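Local coordinates for putative hydrolase (Agrobacterium vitis, PDB 3LLC), which probably acts as an alpha/beta-hydrolase thioesterase that removes fatty acyl groups from proteins, and may also cleave acyl glucuronides, at residues L142-P147 and G245-S250; H210-M215 and R259-A264; V238-R243 and I255-N260. All coordinates share one frame; numbering follows the deposited sequence. Where two conformers were deposited one is given.

From the N terminus, the chain first reaches 142-147, at the end of sheet strand 136-143. It then runs through several helices to 210-215 on strand 209-214 and to 238-243 on the last strand, 237-242. The loop 245-250 turns back to 142-147 and closes interaction 1, the longest loop. Helix 252-266 follows. Its residues 255-260 fold back on 238-243 in interaction 3, the shortest loop. Its residues 259-264 reach 210-215 in interaction 2. Interactions 2 and 3 share Arg259 and Asn260, and the strand segment of interaction 3 lies between the two segments of interaction 2. Interaction 1 crosses both. Together they tie three neighbouring parallel strands to the C-terminal helix and the loop 245-250 before it.

Interaction 1: residues L142-P147 and G245-S250; sequences LIAPAP and GDHRLS
Ala144 presents its CB obliquely to the imidazole of His247. The methyl lies 3.7 Å from both His247 ND1 and His247 CE1, so it meets the ring on its ND1-CE1 side. The His247 ring is brought there by its first torsion, which sets CG anti to the backbone N (chi1 -172°). Ile143, the last residue of the strand, meets Leu249. These two side chains run past each other in opposite directions. The branch methyl CG2 of Ile143 touches CD1 of Leu249 at 3.8 Å, and Leu249 CB lies 4.2 Å from the same Ile143 CG2. No hydrogen bond joins the two segments. The loop has polar support of its own. Arg248 N gives a weak hydrogen bond to Asp246 OD1, at 3.0 Å. Leu249 N gives another weak one to Asp246 OD1, at 3.3 Å.

Both ring nitrogens of His247 are used beyond the contact. ND1 is hydrogen-bonded to Asp217 OD2 and NE2 to Ser114 OG. Ser114 sits in a GxSxG sequence after strand 107-113, consistent with the nucleophile elbow and Ser-His-Asp catalytic triad of alpha/beta hydrolases. The Ala144 side chain also touches Asp217. The contact itself is apolar and mostly buried. Its chemistry implies that Ala144 and Ile143 meet the loop by van der Waals packing alone, while the directional bonds of the imidazole go to Asp217 and Ser114.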
ATOM      1  N   LEU A 142       6.556  -5.494   2.691  1.00 18.97           N
ATOM      2  CA  LEU A 142       6.480  -4.039   2.411  1.00 19.33           C
ATOM      3  C   LEU A 142       7.652  -3.660   1.484  1.00 24.08           C
ATOM      4  O   LEU A 142       8.783  -4.003   1.781  1.00 24.87           O
ATOM      5  CB  LEU A 142       6.541  -3.257   3.715  1.00 23.38           C
ATOM      6  CG  LEU A 142       5.488  -3.600   4.785  1.00 24.39           C
ATOM      7  CD1 LEU A 142       5.716  -2.761   6.061  1.00 22.54           C
ATOM      8  CD2 LEU A 142       4.109  -3.371   4.181  1.00 24.27           C
ATOM      9  N   ILE A 143       7.355  -3.008   0.352  1.00 21.36           N
ATOM     10  CA  ILE A 143       8.342  -2.693  -0.686  1.00 21.54           C
ATOM     11  C   ILE A 143       8.482  -1.165  -0.715  1.00 22.34           C
ATOM     12  O   ILE A 143       7.522  -0.482  -1.031  1.00 21.53           O
ATOM     13  CB  ILE A 143       7.870  -3.218  -2.054  1.00 23.06           C
ATOM     14  CG1 ILE A 143       7.637  -4.751  -1.984  1.00 29.00           C
ATOM     15  CG2 ILE A 143       8.875  -2.834  -3.189  1.00 20.67           C
ATOM     16  CD1 ILE A 143       6.395  -5.210  -2.564  1.00 32.54           C
ATOM     17  N   ALA A 144       9.661  -0.650  -0.360  1.00 21.02           N
ATOM     18  CA  ALA A 144       9.927   0.797  -0.242  1.00 20.91           C
ATOM     19  C   ALA A 144       8.781   1.522   0.456  1.00 22.72           C
ATOM     20  O   ALA A 144       8.252   2.509  -0.039  1.00 22.00           O
ATOM     21  CB  ALA A 144      10.211   1.417  -1.665  1.00 21.64           C
ATOM     22  N   PRO A 145       8.375   1.034   1.650  1.00 22.02           N
ATOM     23  CA  PRO A 145       7.179   1.593   2.254  1.00 21.24           C
ATOM     24  C   PRO A 145       7.313   3.067   2.646  1.00 23.01           C
ATOM     25  O   PRO A 145       8.386   3.500   3.072  1.00 23.32           O
ATOM     26  CB  PRO A 145       6.988   0.727   3.510  1.00 22.13           C
ATOM     27  CG  PRO A 145       8.387   0.302   3.838  1.00 21.45           C
ATOM     28  CD  PRO A 145       9.004   0.014   2.499  1.00 21.49           C
ATOM     29  N   ALA A 146       6.198   3.804   2.560  1.00 22.12           N
ATOM     30  CA  ALA A 146       6.207   5.257   2.765  1.00 21.72           C
ATOM     31  C   ALA A 146       5.234   5.702   3.864  1.00 24.28           C
ATOM     32  O   ALA A 146       4.436   6.644   3.675  1.00 22.61           O
ATOM     33  CB  ALA A 146       5.886   5.991   1.399  1.00 22.09           C
ATOM     34  N   PRO A 147       5.337   5.090   5.067  1.00 22.06           N
ATOM     35  CA  PRO A 147       4.495   5.594   6.175  1.00 22.92           C
ATOM     36  C   PRO A 147       4.765   7.059   6.467  1.00 20.83           C
ATOM     37  O   PRO A 147       5.911   7.498   6.426  1.00 21.63           O
ATOM     38  CB  PRO A 147       4.939   4.713   7.381  1.00 23.56           C
ATOM     39  CG  PRO A 147       6.354   4.277   7.035  1.00 21.41           C
ATOM     40  CD  PRO A 147       6.284   4.062   5.506  1.00 23.99           C
ATOM     41  N   GLY A 245      19.411  -0.689  -5.445  1.00 16.16           N
ATOM     42  CA  GLY A 245      17.995  -0.648  -5.743  1.00 18.34           C
ATOM     43  C   GLY A 245      17.391   0.756  -5.757  1.00 19.68           C
ATOM     44  O   GLY A 245      17.783   1.607  -4.952  1.00 18.82           O
ATOM     45  N   ASP A 246      16.464   1.016  -6.699  1.00 20.27           N
ATOM     46  CA  ASP A 246      15.810   2.320  -6.798  1.00 20.25           C
ATOM     47  C   ASP A 246      14.420   2.247  -6.235  1.00 22.88           C
ATOM     48  O   ASP A 246      14.093   1.263  -5.553  1.00 21.21           O
ATOM     49  CB  ASP A 246      15.879   2.867  -8.243  1.00 21.38           C
ATOM     50  CG  ASP A 246      15.063   2.060  -9.233  1.00 24.36           C
ATOM     51  OD1 ASP A 246      14.172   1.290  -8.875  1.00 23.09           O
ATOM     52  OD2 ASP A 246      15.306   2.228 -10.428  1.00 24.75           O
ATOM     53  N   HIS A 247      13.584   3.268  -6.458  1.00 19.49           N
ATOM     54  CA  HIS A 247      12.259   3.273  -5.826  1.00 21.28           C
ATOM     55  C   HIS A 247      11.319   2.172  -6.376  1.00 23.73           C
ATOM     56  O   HIS A 247      10.473   1.676  -5.658  1.00 24.66           O
ATOM     57  CB  HIS A 247      11.548   4.644  -5.927  1.00 20.98           C
ATOM     58  CG  HIS A 247      10.291   4.712  -5.111  1.00 21.67           C
ATOM     59  ND1 HIS A 247      10.282   4.458  -3.759  1.00 21.31           N
ATOM     60  CD2 HIS A 247       9.000   4.951  -5.463  1.00 24.97           C
ATOM     61  CE1 HIS A 247       9.034   4.550  -3.304  1.00 27.51           C
ATOM     62  NE2 HIS A 247       8.242   4.870  -4.314  1.00 25.82           N
ATOM     63  N   ARG A 248      11.464   1.818  -7.640  1.00 22.56           N
ATOM     64  CA  ARG A 248      10.518   0.868  -8.266  1.00 28.27           C
ATOM     65  C   ARG A 248      10.785  -0.609  -7.905  1.00 28.57           C
ATOM     66  O   ARG A 248       9.832  -1.418  -7.870  1.00 26.05           O
ATOM     67  CB  ARG A 248      10.554   1.033  -9.798  1.00 29.01           C
ATOM     68  CG  ARG A 248       9.845   2.315 -10.301  1.00 37.36           C
ATOM     69  CD  ARG A 248      10.089   2.538 -11.822  1.00 31.89           C
ATOM     70  N   LEU A 249      12.064  -0.944  -7.629  1.00 23.73           N
ATOM     71  CA  LEU A 249      12.467  -2.315  -7.259  1.00 23.27           C
ATOM     72  C   LEU A 249      11.756  -3.350  -8.139  1.00 24.77           C
ATOM     73  O   LEU A 249      11.048  -4.229  -7.633  1.00 23.53           O
ATOM     74  CB  LEU A 249      12.155  -2.586  -5.771  1.00 24.19           C
ATOM     75  CG  LEU A 249      13.010  -1.896  -4.719  1.00 28.27           C
ATOM     76  CD1 LEU A 249      12.606  -2.331  -3.278  1.00 24.97           C
ATOM     77  CD2 LEU A 249      14.525  -2.090  -4.928  1.00 20.37           C
ATOM     78  N   SER A 250      11.911  -3.212  -9.457  1.00 21.54           N
ATOM     79  CA  SER A 250      11.204  -4.058 -10.423  1.00 24.84           C
ATOM     80  C   SER A 250      12.120  -4.686 -11.477  1.00 23.35           C
ATOM     81  O   SER A 250      11.652  -5.212 -12.492  1.00 23.86           O
ATOM     82  CB  SER A 250      10.055  -3.248 -11.092  1.00 26.81           C
ATOM     83  OG  SER A 250      10.585  -2.132 -11.792  1.00 27.18           O
TER

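Interaction 2: residues H210-M215 and R259-A264; sequences HILQGM and RNAIRA
Ala261 has the most surface buried here, and its CB reaches both His210 and Leu212 of the strand. The methyl sits 3.6 Å from His210 ND1 and 4.0 Å from His210 CE1, approaching the ring obliquely. Leu212 adds its CD1 methyl, 4.2 Å from Ala261 CB. The small alanine side chain allows a close approach: the CA atoms of His210 and Ala261 are 7.0 Å apart. In His210, chi1 (-168°, CG anti to the backbone N) carries the ring toward the helix, and chi2 (159°) sets its ND1 side to Ala261.

This is the packing of a C-terminal helix on the parallel part of the alpha/beta-hydrolase sheet. His210 and Leu212 alternate with residues whose side chains lie on the other side of the strand, where Ile211 touches helix 222-230. On its far side, helix 252-266 packs Ile262 against Met58 and Leu61 of helix 53-65.

A water adds a polar bridge beside the methyl contact. It lies in the plane of the His210 ring, at its edge, and is hydrogen-bonded to His210 ND1 at 2.9 Å. It also donates to Ala261 O, at 2.8 Å. The other ring nitrogen, His210 NE2, has a second grip that should restrict rotation of the ring, a hydrogen bond to Thr240 OG1 on the neighbouring strand.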
ATOM      1  N   HIS A 210       8.414  -8.346   6.586  1.00 18.82           N
ATOM      2  CA  HIS A 210       9.643  -8.297   5.802  1.00 19.88           C
ATOM      3  C   HIS A 210       9.568  -7.051   4.947  1.00 20.18           C
ATOM      4  O   HIS A 210       8.659  -6.935   4.097  1.00 22.48           O
ATOM      5  CB  HIS A 210       9.752  -9.514   4.899  1.00 18.53           C
ATOM      6  CG  HIS A 210      11.110  -9.704   4.271  1.00 19.54           C
ATOM      7  ND1 HIS A 210      11.532 -10.921   3.777  1.00 27.81           N
ATOM      8  CD2 HIS A 210      12.139  -8.844   4.069  1.00 24.00           C
ATOM      9  CE1 HIS A 210      12.755 -10.796   3.283  1.00 26.68           C
ATOM     10  NE2 HIS A 210      13.152  -9.548   3.458  1.00 21.78           N
ATOM     11  N   ILE A 211      10.530  -6.153   5.148  1.00 19.32           N
ATOM     12  CA  ILE A 211      10.669  -4.908   4.335  1.00 19.67           C
ATOM     13  C   ILE A 211      11.828  -5.088   3.319  1.00 20.02           C
ATOM     14  O   ILE A 211      12.899  -5.596   3.677  1.00 19.18           O
ATOM     15  CB  ILE A 211      10.990  -3.688   5.221  1.00 20.24           C
ATOM     16  CG1 ILE A 211       9.923  -3.473   6.317  1.00 21.85           C
ATOM     17  CG2 ILE A 211      11.160  -2.366   4.359  1.00 18.54           C
ATOM     18  CD1 ILE A 211      10.468  -2.751   7.601  1.00 21.94           C
ATOM     19  N   LEU A 212      11.577  -4.684   2.059  1.00 18.61           N
ATOM     20  CA  LEU A 212      12.579  -4.669   0.975  1.00 19.53           C
ATOM     21  C   LEU A 212      12.740  -3.184   0.583  1.00 20.60           C
ATOM     22  O   LEU A 212      11.736  -2.493   0.323  1.00 20.54           O
ATOM     23  CB  LEU A 212      12.105  -5.477  -0.225  1.00 20.17           C
ATOM     24  CG  LEU A 212      12.013  -7.011  -0.059  1.00 28.42           C
ATOM     25  CD1 LEU A 212      10.941  -7.624  -0.961  1.00 33.13           C
ATOM     26  CD2 LEU A 212      13.350  -7.657  -0.394  1.00 28.78           C
ATOM     27  N   GLN A 213      13.989  -2.696   0.572  1.00 19.95           N
ATOM     28  CA  GLN A 213      14.268  -1.264   0.406  1.00 19.01           C
ATOM     29  C   GLN A 213      15.596  -1.048  -0.331  1.00 18.64           C
ATOM     30  O   GLN A 213      16.667  -1.619   0.016  1.00 16.77           O
ATOM     31  CB  GLN A 213      14.309  -0.592   1.793  1.00 19.38           C
ATOM     32  CG  GLN A 213      14.771   0.854   1.812  1.00 20.19           C
ATOM     33  CD  GLN A 213      13.721   1.824   1.275  1.00 23.51           C
ATOM     34  OE1 GLN A 213      12.540   1.796   1.674  1.00 22.79           O
ATOM     35  NE2 GLN A 213      14.163   2.715   0.384  1.00 18.87           N
ATOM     36  N   GLY A 214      15.546  -0.200  -1.358  1.00 17.88           N
ATOM     37  CA  GLY A 214      16.748   0.165  -2.085  1.00 16.43           C
ATOM     38  C   GLY A 214      17.508   1.310  -1.430  1.00 15.92           C
ATOM     39  O   GLY A 214      16.895   2.228  -0.859  1.00 20.00           O
HETATM   40  N   MSE A 215      18.835   1.280  -1.517  1.00 16.95           N
HETATM   41  CA  MSE A 215      19.655   2.361  -0.956  1.00 17.23           C
HETATM   42  C   MSE A 215      19.965   3.465  -2.011  1.00 19.89           C
HETATM   43  O   MSE A 215      20.636   4.430  -1.711  1.00 20.23           O
HETATM   44  CB  MSE A 215      20.933   1.815  -0.306  1.00 19.01           C
HETATM   45  CG  MSE A 215      20.668   0.732   0.785  1.00 17.52           C
HETATM   46 SE   MSE A 215      22.247   0.057   1.577  0.75 16.69          SE
HETATM   47  CE  MSE A 215      22.728   1.526   2.716  1.00 24.34           C
ATOM     48  N   ARG A 259       9.239 -12.094  -4.669  1.00 21.07           N
ATOM     49  CA  ARG A 259       8.492 -13.372  -4.771  1.00 22.71           C
ATOM     50  C   ARG A 259       8.954 -14.361  -3.672  1.00 24.30           C
ATOM     51  O   ARG A 259       8.139 -15.055  -3.048  1.00 22.80           O
ATOM     52  CB  ARG A 259       8.651 -13.985  -6.160  1.00 20.95           C
ATOM     53  CG  ARG A 259       7.824 -13.262  -7.227  1.00 21.08           C
ATOM     54  CD  ARG A 259       8.132 -13.828  -8.615  1.00 22.12           C
ATOM     55  NE  ARG A 259       7.768 -15.238  -8.775  1.00 22.43           N
ATOM     56  CZ  ARG A 259       6.767 -15.703  -9.532  1.00 20.94           C
ATOM     57  NH1 ARG A 259       5.998 -14.891 -10.236  1.00 23.10           N
ATOM     58  NH2 ARG A 259       6.547 -17.006  -9.623  1.00 23.00           N
ATOM     59  N   ASN A 260      10.254 -14.390  -3.404  1.00 22.84           N
ATOM     60  CA  ASN A 260      10.772 -15.256  -2.349  1.00 22.41           C
ATOM     61  C   ASN A 260      10.269 -14.809  -0.951  1.00 22.49           C
ATOM     62  O   ASN A 260       9.974 -15.662  -0.099  1.00 20.81           O
ATOM     63  CB  ASN A 260      12.297 -15.336  -2.396  1.00 21.66           C
ATOM     64  CG  ASN A 260      12.808 -16.214  -3.551  1.00 26.59           C
ATOM     65  OD1 ASN A 260      12.099 -17.074  -4.062  1.00 30.70           O
ATOM     66  ND2 ASN A 260      14.053 -16.001  -3.944  1.00 26.97           N
ATOM     67  N   ALA A 261      10.181 -13.505  -0.731  1.00 19.88           N
ATOM     68  CA  ALA A 261       9.681 -12.943   0.548  1.00 21.94           C
ATOM     69  C   ALA A 261       8.194 -13.339   0.767  1.00 22.68           C
ATOM     70  O   ALA A 261       7.809 -13.759   1.868  1.00 22.72           O
ATOM     71  CB  ALA A 261       9.839 -11.406   0.601  1.00 22.14           C
ATOM     72  N   ILE A 262       7.379 -13.227  -0.281  1.00 21.65           N
ATOM     73  CA  ILE A 262       5.952 -13.616  -0.195  1.00 20.88           C
ATOM     74  C   ILE A 262       5.821 -15.146  -0.007  1.00 22.41           C
ATOM     75  O   ILE A 262       5.004 -15.609   0.814  1.00 23.67           O
ATOM     76  CB  ILE A 262       5.148 -13.167  -1.455  1.00 21.30           C
ATOM     77  CG1 ILE A 262       5.213 -11.642  -1.654  1.00 24.55           C
ATOM     78  CG2 ILE A 262       3.699 -13.714  -1.369  1.00 22.32           C
ATOM     79  CD1 ILE A 262       4.779 -11.188  -3.071  1.00 22.02           C
ATOM     80  N   ARG A 263       6.604 -15.949  -0.748  1.00 21.21           N
ATOM     81  CA  ARG A 263       6.584 -17.408  -0.594  1.00 22.43           C
ATOM     82  C   ARG A 263       6.911 -17.865   0.841  1.00 23.52           C
ATOM     83  O   ARG A 263       6.278 -18.802   1.344  1.00 20.87           O
ATOM     84  CB  ARG A 263       7.540 -18.070  -1.610  1.00 24.09           C
ATOM     85  CG  ARG A 263       7.616 -19.587  -1.531  1.00 29.63           C
ATOM     86  CD  ARG A 263       8.629 -20.123  -2.532  1.00 38.53           C
ATOM     87  NE  ARG A 263       8.138 -19.998  -3.905  1.00 50.13           N
ATOM     88  N   ALA A 264       7.873 -17.207   1.496  1.00 22.47           N
ATOM     89  CA  ALA A 264       8.220 -17.520   2.893  1.00 24.80           C
ATOM     90  C   ALA A 264       7.055 -17.211   3.872  1.00 26.55           C
ATOM     91  O   ALA A 264       6.983 -17.836   4.921  1.00 26.43           O
ATOM     92  CB  ALA A 264       9.482 -16.782   3.327  1.00 22.88           C
TER
HETATM   93  O   HOH W   1       9.555 -13.047   3.939  1.00 24.90           O

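Interaction 3: residues V238-R243 and I255-N260; sequences VLTLVR and IDRMRN
Val242 packs both its methyls against the end of the Arg257 side chain. The two residues come from opposite directions, the valine from the last strand of the sheet and the arginine from helix 252-266. Val242 CG1 lies over one face of the guanidinium, 3.7 Å from Arg257 NH2. Val242 CG2 sits further back along the arginine side chain, 3.6 Å from Arg257 NE and 4.1 Å from Arg257 CD. Thr240 is two residues earlier on the same side of the strand. It adds a looser touch, with Thr240 CG2 at 4.3 Å from Arg257 CD.

The arginine chain is extended at chi2 and bends at chi3 (-74°), which turns the guanidinium across the valine methyls. Its polar end is held from its own helix. Arg257 NH2 is hydrogen-bonded to Gln253 OE1 and forms a salt bridge with Asp254 OD1. Arg251, in the loop before the helix, touches both Val242 and Arg257.

The contact joins the outermost strand of the alpha/beta-hydrolase sheet to the helix that follows it. No hydrogen bond or salt bridge crosses between the segments. The chemistry implies a division of labour in Arg257: its CD and one guanidinium face cover methyls of Val242 and Thr240 at the surface, while its NH2 is bound by Gln253 and Asp254.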
ATOM      1  N   VAL A 238      12.208  -8.396   9.565  1.00 18.09           N
ATOM      2  CA  VAL A 238      13.424  -8.525   8.755  1.00 15.08           C
ATOM      3  C   VAL A 238      13.444  -7.348   7.782  1.00 16.49           C
ATOM      4  O   VAL A 238      12.396  -6.980   7.212  1.00 19.75           O
ATOM      5  CB  VAL A 238      13.467  -9.844   8.008  1.00 16.88           C
ATOM      6  CG1 VAL A 238      14.663  -9.906   7.031  1.00 16.72           C
ATOM      7  CG2 VAL A 238      13.566 -11.045   9.007  1.00 14.95           C
ATOM      8  N   LEU A 239      14.623  -6.730   7.627  1.00 17.64           N
ATOM      9  CA  LEU A 239      14.793  -5.606   6.652  1.00 16.98           C
ATOM     10  C   LEU A 239      15.920  -6.000   5.655  1.00 17.77           C
ATOM     11  O   LEU A 239      17.036  -6.272   6.067  1.00 18.81           O
ATOM     12  CB  LEU A 239      15.128  -4.298   7.390  1.00 17.18           C
ATOM     13  CG  LEU A 239      15.661  -3.118   6.510  1.00 19.43           C
ATOM     14  CD1 LEU A 239      14.627  -2.713   5.428  1.00 18.92           C
ATOM     15  CD2 LEU A 239      16.129  -1.959   7.335  1.00 20.05           C
ATOM     16  N   THR A 240      15.591  -6.070   4.361  1.00 18.13           N
ATOM     17  CA  THR A 240      16.542  -6.398   3.336  1.00 17.05           C
ATOM     18  C   THR A 240      16.843  -5.069   2.602  1.00 20.72           C
ATOM     19  O   THR A 240      15.951  -4.518   1.924  1.00 20.40           O
ATOM     20  CB  THR A 240      15.993  -7.443   2.360  1.00 20.38           C
ATOM     21  OG1 THR A 240      15.691  -8.680   3.057  1.00 22.23           O
ATOM     22  CG2 THR A 240      17.076  -7.758   1.206  1.00 17.51           C
ATOM     23  N   LEU A 241      18.092  -4.614   2.716  1.00 19.23           N
ATOM     24  CA  LEU A 241      18.589  -3.391   2.061  1.00 18.21           C
ATOM     25  C   LEU A 241      19.406  -3.797   0.809  1.00 16.42           C
ATOM     26  O   LEU A 241      20.335  -4.603   0.873  1.00 17.12           O
ATOM     27  CB  LEU A 241      19.457  -2.576   3.009  1.00 18.40           C
ATOM     28  CG  LEU A 241      18.739  -1.795   4.126  1.00 19.40           C
ATOM     29  CD1 LEU A 241      19.728  -1.379   5.274  1.00 19.87           C
ATOM     30  CD2 LEU A 241      17.924  -0.566   3.601  1.00 19.95           C
ATOM     31  N   VAL A 242      19.004  -3.260  -0.336  1.00 17.43           N
ATOM     32  CA  VAL A 242      19.611  -3.606  -1.613  1.00 16.21           C
ATOM     33  C   VAL A 242      20.406  -2.336  -2.059  1.00 17.16           C
ATOM     34  O   VAL A 242      19.774  -1.320  -2.390  1.00 18.33           O
ATOM     35  CB  VAL A 242      18.517  -3.973  -2.625  1.00 18.32           C
ATOM     36  CG1 VAL A 242      19.159  -4.353  -3.993  1.00 16.27           C
ATOM     37  CG2 VAL A 242      17.621  -5.138  -2.097  1.00 21.41           C
ATOM     38  N   ARG A 243      21.725  -2.416  -2.077  1.00 14.03           N
ATOM     39  CA  ARG A 243      22.594  -1.240  -2.234  1.00 14.94           C
ATOM     40  C   ARG A 243      22.231  -0.404  -3.495  1.00 18.65           C
ATOM     41  O   ARG A 243      22.129   0.821  -3.395  1.00 19.16           O
ATOM     42  CB  ARG A 243      24.043  -1.610  -2.296  1.00 15.50           C
ATOM     43  CG  ARG A 243      25.028  -0.472  -2.589  1.00 19.37           C
ATOM     44  CD  ARG A 243      24.970   0.628  -1.596  1.00 20.22           C
ATOM     45  NE  ARG A 243      25.889   1.721  -1.963  1.00 28.70           N
ATOM     46  CZ  ARG A 243      25.545   2.804  -2.672  1.00 25.01           C
ATOM     47  NH1 ARG A 243      24.279   2.985  -3.132  1.00 27.06           N
ATOM     48  NH2 ARG A 243      26.476   3.711  -2.930  1.00 30.52           N
ATOM     49  N   ILE A 255      12.376  -8.595  -8.392  1.00 20.17           N
ATOM     50  CA  ILE A 255      11.153  -9.411  -8.446  1.00 19.71           C
ATOM     51  C   ILE A 255      11.397 -10.786  -7.797  1.00 20.27           C
ATOM     52  O   ILE A 255      10.537 -11.225  -7.012  1.00 22.85           O
ATOM     53  CB  ILE A 255      10.663  -9.536  -9.896  1.00 18.20           C
ATOM     54  CG1 ILE A 255      10.174  -8.171 -10.422  1.00 20.85           C
ATOM     55  CG2 ILE A 255       9.510 -10.590 -10.057  1.00 20.29           C
ATOM     56  CD1 ILE A 255       9.104  -7.478  -9.618  1.00 26.20           C
ATOM     57  N   ASP A 256      12.569 -11.400  -8.055  1.00 19.17           N
ATOM     58  CA  ASP A 256      12.952 -12.666  -7.413  0.50 20.58           C
ATOM     59  C   ASP A 256      12.962 -12.524  -5.885  1.00 21.38           C
ATOM     60  O   ASP A 256      12.431 -13.388  -5.182  1.00 20.67           O
ATOM     61  CB  ASP A 256      14.320 -13.158  -7.881  0.50 20.01           C
ATOM     62  CG  ASP A 256      14.316 -13.681  -9.317  0.50 19.81           C
ATOM     63  OD1 ASP A 256      13.245 -13.845  -9.918  0.50 24.17           O
ATOM     64  OD2 ASP A 256      15.406 -13.943  -9.836  0.50 24.45           O
ATOM     65  N   ARG A 257      13.570 -11.438  -5.358  1.00 21.03           N
ATOM     66  CA  ARG A 257      13.566 -11.211  -3.895  1.00 22.28           C
ATOM     67  C   ARG A 257      12.151 -11.017  -3.345  1.00 22.93           C
ATOM     68  O   ARG A 257      11.812 -11.531  -2.274  1.00 21.92           O
ATOM     69  CB  ARG A 257      14.445 -10.006  -3.474  1.00 22.78           C
ATOM     70  CG  ARG A 257      15.918 -10.340  -3.282  1.00 23.02           C
ATOM     71  CD  ARG A 257      16.725  -9.088  -2.820  1.00 25.44           C
ATOM     72  NE  ARG A 257      16.896  -8.161  -3.939  1.00 24.93           N
ATOM     73  CZ  ARG A 257      17.865  -8.215  -4.840  1.00 23.66           C
ATOM     74  NH1 ARG A 257      18.842  -9.117  -4.750  1.00 23.40           N
ATOM     75  NH2 ARG A 257      17.875  -7.337  -5.853  1.00 25.02           N
HETATM   76  N   MSE A 258      11.319 -10.255  -4.052  1.00 20.10           N
HETATM   77  CA  MSE A 258       9.948 -10.013  -3.587  1.00 22.65           C
HETATM   78  C   MSE A 258       9.131 -11.327  -3.599  1.00 21.84           C
HETATM   79  O   MSE A 258       8.377 -11.608  -2.661  1.00 22.11           O
HETATM   80  CB  MSE A 258       9.235  -8.995  -4.489  1.00 21.64           C
HETATM   81  CG  MSE A 258       7.847  -8.640  -3.999  1.00 22.70           C
HETATM   82 SE   MSE A 258       6.838  -7.531  -5.299  0.75 23.60          SE
HETATM   83  CE  MSE A 258       6.482  -8.828  -6.533  1.00 23.18           C
ATOM     84  N   ARG A 259       9.239 -12.094  -4.669  1.00 21.07           N
ATOM     85  CA  ARG A 259       8.492 -13.372  -4.771  1.00 22.71           C
ATOM     86  C   ARG A 259       8.954 -14.361  -3.672  1.00 24.30           C
ATOM     87  O   ARG A 259       8.139 -15.055  -3.048  1.00 22.80           O
ATOM     88  CB  ARG A 259       8.651 -13.985  -6.160  1.00 20.95           C
ATOM     89  CG  ARG A 259       7.824 -13.262  -7.227  1.00 21.08           C
ATOM     90  CD  ARG A 259       8.132 -13.828  -8.615  1.00 22.12           C
ATOM     91  NE  ARG A 259       7.768 -15.238  -8.775  1.00 22.43           N
ATOM     92  CZ  ARG A 259       6.767 -15.703  -9.532  1.00 20.94           C
ATOM     93  NH1 ARG A 259       5.998 -14.891 -10.236  1.00 23.10           N
ATOM     94  NH2 ARG A 259       6.547 -17.006  -9.623  1.00 23.00           N
ATOM     95  N   ASN A 260      10.254 -14.390  -3.404  1.00 22.84           N
ATOM     96  CA  ASN A 260      10.772 -15.256  -2.349  1.00 22.41           C
ATOM     97  C   ASN A 260      10.269 -14.809  -0.951  1.00 22.49           C
ATOM     98  O   ASN A 260       9.974 -15.662  -0.099  1.00 20.81           O
ATOM     99  CB  ASN A 260      12.297 -15.336  -2.396  1.00 21.66           C
ATOM    100  CG  ASN A 260      12.808 -16.214  -3.551  1.00 26.59           C
ATOM    101  OD1 ASN A 260      12.099 -17.074  -4.062  1.00 30.70           O
ATOM    102  ND2 ASN A 260      14.053 -16.001  -3.944  1.00 26.97           N
TER